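Local coordinates for protein octopine dehydrogenase (Pecten maximus, PDB 3C7A) that catalyses the NADH-dependent reductive condensation of L-arginine with pyruvate to D-octopine, and the reverse oxidation, at residues S209-G221 and P232-L246. Residues are numbered along the deposited sequence; the frame is centred on the assembly and turned at random.
Sequences SFVHPAILFGRWG and PLFYQGIDQATADML
Asp239 OD1 takes two bonds from Thr242, the residue whose OG1 also rests 3.6 Å from Gly218 CA on the facing helix. Thr242 OG1 donates to Asp239 OD1 over 2.7 Å, from above the carboxylate plane. Thr242 N approaches the same oxygen from almost straight ahead of the C-O bond, which makes Asp239 the N-cap of helix 240-263. The other oxygen, Asp239 OD2, shares a water with Gly218 O, so the cap is tied to helix 211-220. Gly218 lets the two backbones come close, with 5.6 Å between Gly218 CA and Thr242 CA. Further along, Leu246 CD2 touches both Ala214 CB and the Phe210 ring.

Where helix 211-220 faces the connecting segment, His212 NE2 donates to Tyr235 OH at 3.1 Å. The bond is almost straight (173°) and lies in the imidazole plane. This would help set the rotation of the imidazole. His212 CD2 meets the edge of the Phe234 ring. Ile215 splits its branches between the two aromatic residues. Its CG2, anti to the backbone N, sits over one face of Phe234 in a CH-pi contact, 4.1 Å from the ring centroid. Its CD1 packs against Tyr235 CD2 at 3.9 Å. Phe234 CD2 in turn lies over the centre of the Tyr235 ring, and Tyr303 stacks with Tyr235.

Segments 211-220 and 240-246 of the alpha-helical domain run roughly antiparallel, with 151° between their N-to-C directions, and pack together with the connection that joins them. The bond to Tyr235 and the packing of Phe234 are consistent with a second shell around His212, the active-site residue that binds pyruvate.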
loop_
_atom_site.group_PDB
_atom_site.type_symbol
_atom_site.label_atom_id
_atom_site.label_comp_id
_atom_site.label_asym_id
_atom_site.label_seq_id
_atom_site.Cartn_x
_atom_site.Cartn_y
_atom_site.Cartn_z
ATOM N N SER A 209 10.169 0.082 2.638
ATOM C CA SER A 209 9.495 -0.266 3.902
ATOM C C SER A 209 10.286 0.083 5.173
ATOM O O SER A 209 9.719 0.132 6.270
ATOM C CB SER A 209 9.123 -1.755 3.913
ATOM O OG SER A 209 8.163 -2.059 2.911
ATOM N N PHE A 210 11.584 0.335 5.011
ATOM C CA PHE A 210 12.505 0.608 6.121
ATOM C C PHE A 210 12.478 2.043 6.676
ATOM O O PHE A 210 13.069 2.306 7.726
ATOM C CB PHE A 210 13.944 0.246 5.710
ATOM C CG PHE A 210 14.443 0.991 4.491
ATOM C CD1 PHE A 210 14.990 2.269 4.608
ATOM C CD2 PHE A 210 14.372 0.410 3.225
ATOM C CE1 PHE A 210 15.450 2.960 3.484
ATOM C CE2 PHE A 210 14.831 1.091 2.094
ATOM C CZ PHE A 210 15.371 2.367 2.224
ATOM N N VAL A 211 11.797 2.955 5.978
ATOM C CA VAL A 211 11.879 4.402 6.267
ATOM C C VAL A 211 11.397 4.823 7.669
ATOM O O VAL A 211 12.159 5.430 8.427
ATOM C CB VAL A 211 11.184 5.260 5.157
ATOM C CG1 VAL A 211 11.099 6.733 5.562
ATOM C CG2 VAL A 211 11.924 5.131 3.832
ATOM N N HIS A 212 10.148 4.507 8.007
ATOM C CA HIS A 212 9.576 4.910 9.300
ATOM C C HIS A 212 10.166 4.203 10.531
ATOM O O HIS A 212 10.400 4.856 11.552
ATOM C CB HIS A 212 8.042 4.830 9.296
ATOM C CG HIS A 212 7.381 5.908 8.491
ATOM N ND1 HIS A 212 6.276 5.676 7.702
ATOM C CD2 HIS A 212 7.677 7.222 8.346
ATOM C CE1 HIS A 212 5.915 6.801 7.110
ATOM N NE2 HIS A 212 6.749 7.754 7.484
ATOM N N PRO A 213 10.395 2.870 10.452
ATOM C CA PRO A 213 11.094 2.183 11.550
ATOM C C PRO A 213 12.499 2.728 11.851
ATOM O O PRO A 213 12.928 2.700 13.008
ATOM C CB PRO A 213 11.179 0.732 11.058
ATOM C CG PRO A 213 10.051 0.596 10.099
ATOM C CD PRO A 213 9.996 1.917 9.397
ATOM N N ALA A 214 13.195 3.220 10.825
ATOM C CA ALA A 214 14.545 3.779 10.985
ATOM C C ALA A 214 14.562 5.130 11.708
ATOM O O ALA A 214 15.493 5.422 12.463
ATOM C CB ALA A 214 15.245 3.891 9.630
ATOM N N ILE A 215 13.537 5.946 11.467
ATOM C CA ILE A 215 13.402 7.264 12.102
ATOM C C ILE A 215 13.067 7.142 13.597
ATOM O O ILE A 215 13.564 7.924 14.418
ATOM C CB ILE A 215 12.367 8.156 11.349
ATOM C CG1 ILE A 215 12.900 8.522 9.956
ATOM C CG2 ILE A 215 12.032 9.424 12.146
ATOM C CD1 ILE A 215 11.855 9.082 8.999
ATOM N N LEU A 216 12.239 6.156 13.941
ATOM C CA LEU A 216 11.892 5.872 15.336
ATOM C C LEU A 216 13.071 5.288 16.127
ATOM O O LEU A 216 13.254 5.612 17.305
ATOM C CB LEU A 216 10.673 4.942 15.418
ATOM C CG LEU A 216 9.301 5.497 15.009
ATOM C CD1 LEU A 216 8.308 4.365 14.777
ATOM C CD2 LEU A 216 8.755 6.486 16.039
ATOM N N PHE A 217 13.861 4.437 15.471
ATOM C CA PHE A 217 15.059 3.836 16.072
ATOM C C PHE A 217 16.175 4.863 16.295
ATOM O O PHE A 217 16.925 4.771 17.268
ATOM C CB PHE A 217 15.566 2.667 15.212
ATOM C CG PHE A 217 16.807 1.994 15.752
ATOM C CD1 PHE A 217 16.726 1.089 16.809
ATOM C CD2 PHE A 217 18.055 2.255 15.192
ATOM C CE1 PHE A 217 17.869 0.462 17.307
ATOM C CE2 PHE A 217 19.206 1.634 15.681
ATOM C CZ PHE A 217 19.113 0.737 16.742
ATOM N N GLY A 218 16.280 5.836 15.391
ATOM C CA GLY A 218 17.297 6.883 15.483
ATOM C C GLY A 218 17.163 7.796 16.692
ATOM O O GLY A 218 18.165 8.294 17.212
ATOM N N ARG A 219 15.926 8.005 17.143
ATOM C CA ARG A 219 15.637 8.929 18.242
ATOM C C ARG A 219 15.454 8.242 19.603
ATOM O O ARG A 219 15.911 8.760 20.626
ATOM C CB ARG A 219 14.414 9.797 17.896
ATOM C CG ARG A 219 14.018 10.845 18.944
ATOM C CD ARG A 219 15.042 11.971 19.063
ATOM N NE ARG A 219 14.687 12.930 20.112
ATOM C CZ ARG A 219 15.045 12.822 21.391
ATOM N NH1 ARG A 219 15.775 11.792 21.806
ATOM N NH2 ARG A 219 14.669 13.748 22.263
ATOM N N TRP A 220 14.801 7.079 19.610
ATOM C CA TRP A 220 14.467 6.384 20.862
ATOM C C TRP A 220 15.218 5.060 21.066
ATOM O O TRP A 220 14.914 4.307 21.997
ATOM C CB TRP A 220 12.952 6.149 20.963
ATOM C CG TRP A 220 12.106 7.363 20.662
ATOM C CD1 TRP A 220 11.296 7.547 19.576
ATOM C CD2 TRP A 220 11.990 8.556 21.453
ATOM N NE1 TRP A 220 10.683 8.775 19.643
ATOM C CE2 TRP A 220 11.091 9.416 20.782
ATOM C CE3 TRP A 220 12.559 8.981 22.663
ATOM C CZ2 TRP A 220 10.747 10.678 21.281
ATOM C CZ3 TRP A 220 12.215 10.236 23.158
ATOM C CH2 TRP A 220 11.317 11.069 22.466
ATOM N N GLY A 221 16.201 4.794 20.207
ATOM C CA GLY A 221 16.948 3.529 20.213
ATOM C C GLY A 221 17.589 3.137 21.531
ATOM O O GLY A 221 17.470 1.989 21.966
ATOM N N PRO A 232 9.228 16.541 19.784
ATOM C CA PRO A 232 10.280 16.917 18.834
ATOM C C PRO A 232 9.902 16.660 17.369
ATOM O O PRO A 232 8.997 15.867 17.092
ATOM C CB PRO A 232 11.455 16.028 19.250
ATOM C CG PRO A 232 10.820 14.813 19.821
ATOM C CD PRO A 232 9.492 15.227 20.405
ATOM N N LEU A 233 10.718 17.430 16.434
ATOM C CA LEU A 233 10.405 17.287 15.018
ATOM C C LEU A 233 10.631 15.856 14.544
ATOM O O LEU A 233 11.389 15.102 15.154
ATOM C CB LEU A 233 11.244 18.257 14.183
ATOM C CG LEU A 233 10.913 19.743 14.333
ATOM C CD1 LEU A 233 12.130 20.600 14.017
ATOM C CD2 LEU A 233 9.738 20.125 13.447
ATOM N N PHE A 234 9.927 15.507 13.356
ATOM C CA PHE A 234 9.885 14.098 12.978
ATOM C C PHE A 234 10.825 13.813 11.812
ATOM O O PHE A 234 12.009 13.538 12.010
ATOM C CB PHE A 234 8.458 13.684 12.617
ATOM C CG PHE A 234 8.323 12.235 12.242
ATOM C CD1 PHE A 234 8.297 11.252 13.216
ATOM C CD2 PHE A 234 8.222 11.857 10.913
ATOM C CE1 PHE A 234 8.171 9.920 12.874
ATOM C CE2 PHE A 234 8.098 10.525 10.565
ATOM C CZ PHE A 234 8.072 9.555 11.546
ATOM N N TYR A 235 10.707 14.237 10.530
ATOM C CA TYR A 235 11.650 14.142 9.406
ATOM C C TYR A 235 12.827 15.116 9.539
ATOM O O TYR A 235 13.966 14.768 9.221
ATOM C CB TYR A 235 10.942 14.376 8.064
ATOM C CG TYR A 235 9.818 13.411 7.738
ATOM C CD1 TYR A 235 8.484 13.795 7.878
ATOM C CD2 TYR A 235 10.087 12.122 7.269
ATOM C CE1 TYR A 235 7.441 12.918 7.573
ATOM C CE2 TYR A 235 9.052 11.235 6.962
ATOM C CZ TYR A 235 7.732 11.641 7.116
ATOM O OH TYR A 235 6.704 10.773 6.816
ATOM N N GLN A 236 12.542 16.330 10.012
ATOM C CA GLN A 236 13.559 17.381 10.134
ATOM C C GLN A 236 14.383 17.298 11.430
ATOM O O GLN A 236 15.206 18.178 11.704
ATOM C CB GLN A 236 12.922 18.773 9.983
ATOM C CG GLN A 236 12.426 19.093 8.567
ATOM C CD GLN A 236 11.881 20.511 8.410
ATOM O OE1 GLN A 236 11.879 21.306 9.354
ATOM N NE2 GLN A 236 11.417 20.832 7.206
ATOM N N GLY A 237 14.173 16.233 12.206
ATOM C CA GLY A 237 14.870 16.043 13.482
ATOM C C GLY A 237 15.950 14.969 13.513
ATOM O O GLY A 237 16.515 14.689 14.575
ATOM N N ILE A 238 16.242 14.373 12.357
ATOM C CA ILE A 238 17.239 13.296 12.248
ATOM C C ILE A 238 18.687 13.784 12.419
ATOM O O ILE A 238 18.979 14.965 12.216
ATOM C CB ILE A 238 17.113 12.519 10.904
ATOM C CG1 ILE A 238 17.258 13.465 9.702
ATOM C CG2 ILE A 238 15.794 11.741 10.849
ATOM C CD1 ILE A 238 17.727 12.789 8.422
ATOM N N ASP A 239 19.579 12.866 12.797
ATOM C CA ASP A 239 21.019 13.150 12.871
ATOM C C ASP A 239 21.792 12.487 11.720
ATOM O O ASP A 239 21.197 11.791 10.891
ATOM C CB ASP A 239 21.601 12.760 14.246
ATOM C CG ASP A 239 21.407 11.280 14.590
ATOM O OD1 ASP A 239 21.178 10.452 13.681
ATOM O OD2 ASP A 239 21.497 10.942 15.789
ATOM N N GLN A 240 23.108 12.706 11.673
ATOM C CA GLN A 240 23.965 12.154 10.611
ATOM C C GLN A 240 24.008 10.622 10.622
ATOM O O GLN A 240 24.065 9.991 9.561
ATOM C CB GLN A 240 25.383 12.744 10.691
ATOM C CG GLN A 240 26.348 12.305 9.572
ATOM C CD GLN A 240 25.950 12.810 8.189
ATOM O OE1 GLN A 240 25.796 14.013 7.967
ATOM N NE2 GLN A 240 25.798 11.884 7.245
ATOM N N ALA A 241 23.972 10.036 11.818
ATOM C CA ALA A 241 23.978 8.580 11.985
ATOM C C ALA A 241 22.737 7.912 11.384
ATOM O O ALA A 241 22.829 6.827 10.808
ATOM C CB ALA A 241 24.126 8.214 13.457
ATOM N N THR A 242 21.585 8.569 11.523
ATOM C CA THR A 242 20.323 8.087 10.950
ATOM C C THR A 242 20.336 8.174 9.417
ATOM O O THR A 242 19.781 7.306 8.737
ATOM C CB THR A 242 19.102 8.850 11.537
ATOM O OG1 THR A 242 19.136 8.783 12.968
ATOM C CG2 THR A 242 17.784 8.254 11.051
ATOM N N ALA A 243 20.980 9.214 8.886
ATOM C CA ALA A 243 21.128 9.393 7.438
ATOM C C ALA A 243 21.997 8.305 6.794
ATOM O O ALA A 243 21.724 7.870 5.672
ATOM C CB ALA A 243 21.679 10.779 7.122
ATOM N N ASP A 244 23.035 7.872 7.510
ATOM C CA ASP A 244 23.911 6.788 7.054
ATOM C C ASP A 244 23.218 5.422 7.106
ATOM O O ASP A 244 23.542 4.526 6.322
ATOM C CB ASP A 244 25.209 6.754 7.874
ATOM C CG ASP A 244 26.117 7.950 7.602
ATOM O OD1 ASP A 244 25.935 8.640 6.575
ATOM O OD2 ASP A 244 27.026 8.197 8.423
ATOM N N MET A 245 22.275 5.272 8.035
ATOM C CA MET A 245 21.459 4.061 8.152
ATOM C C MET A 245 20.538 3.892 6.939
ATOM O O MET A 245 20.366 2.778 6.432
ATOM C CB MET A 245 20.645 4.091 9.454
ATOM C CG MET A 245 19.610 2.974 9.606
ATOM S SD MET A 245 20.324 1.334 9.830
ATOM C CE MET A 245 20.679 1.356 11.587
ATOM N N LEU A 246 19.958 5.001 6.481
ATOM C CA LEU A 246 19.060 5.001 5.322
ATOM C C LEU A 246 19.781 4.636 4.018
ATOM O O LEU A 246 19.220 3.934 3.171
ATOM C CB LEU A 246 18.349 6.357 5.185
ATOM C CG LEU A 246 17.326 6.756 6.258
ATOM C CD1 LEU A 246 17.049 8.255 6.215
ATOM C CD2 LEU A 246 16.022 5.963 6.134
HETATM O O HOH W 1 20.821 8.043 16.379
#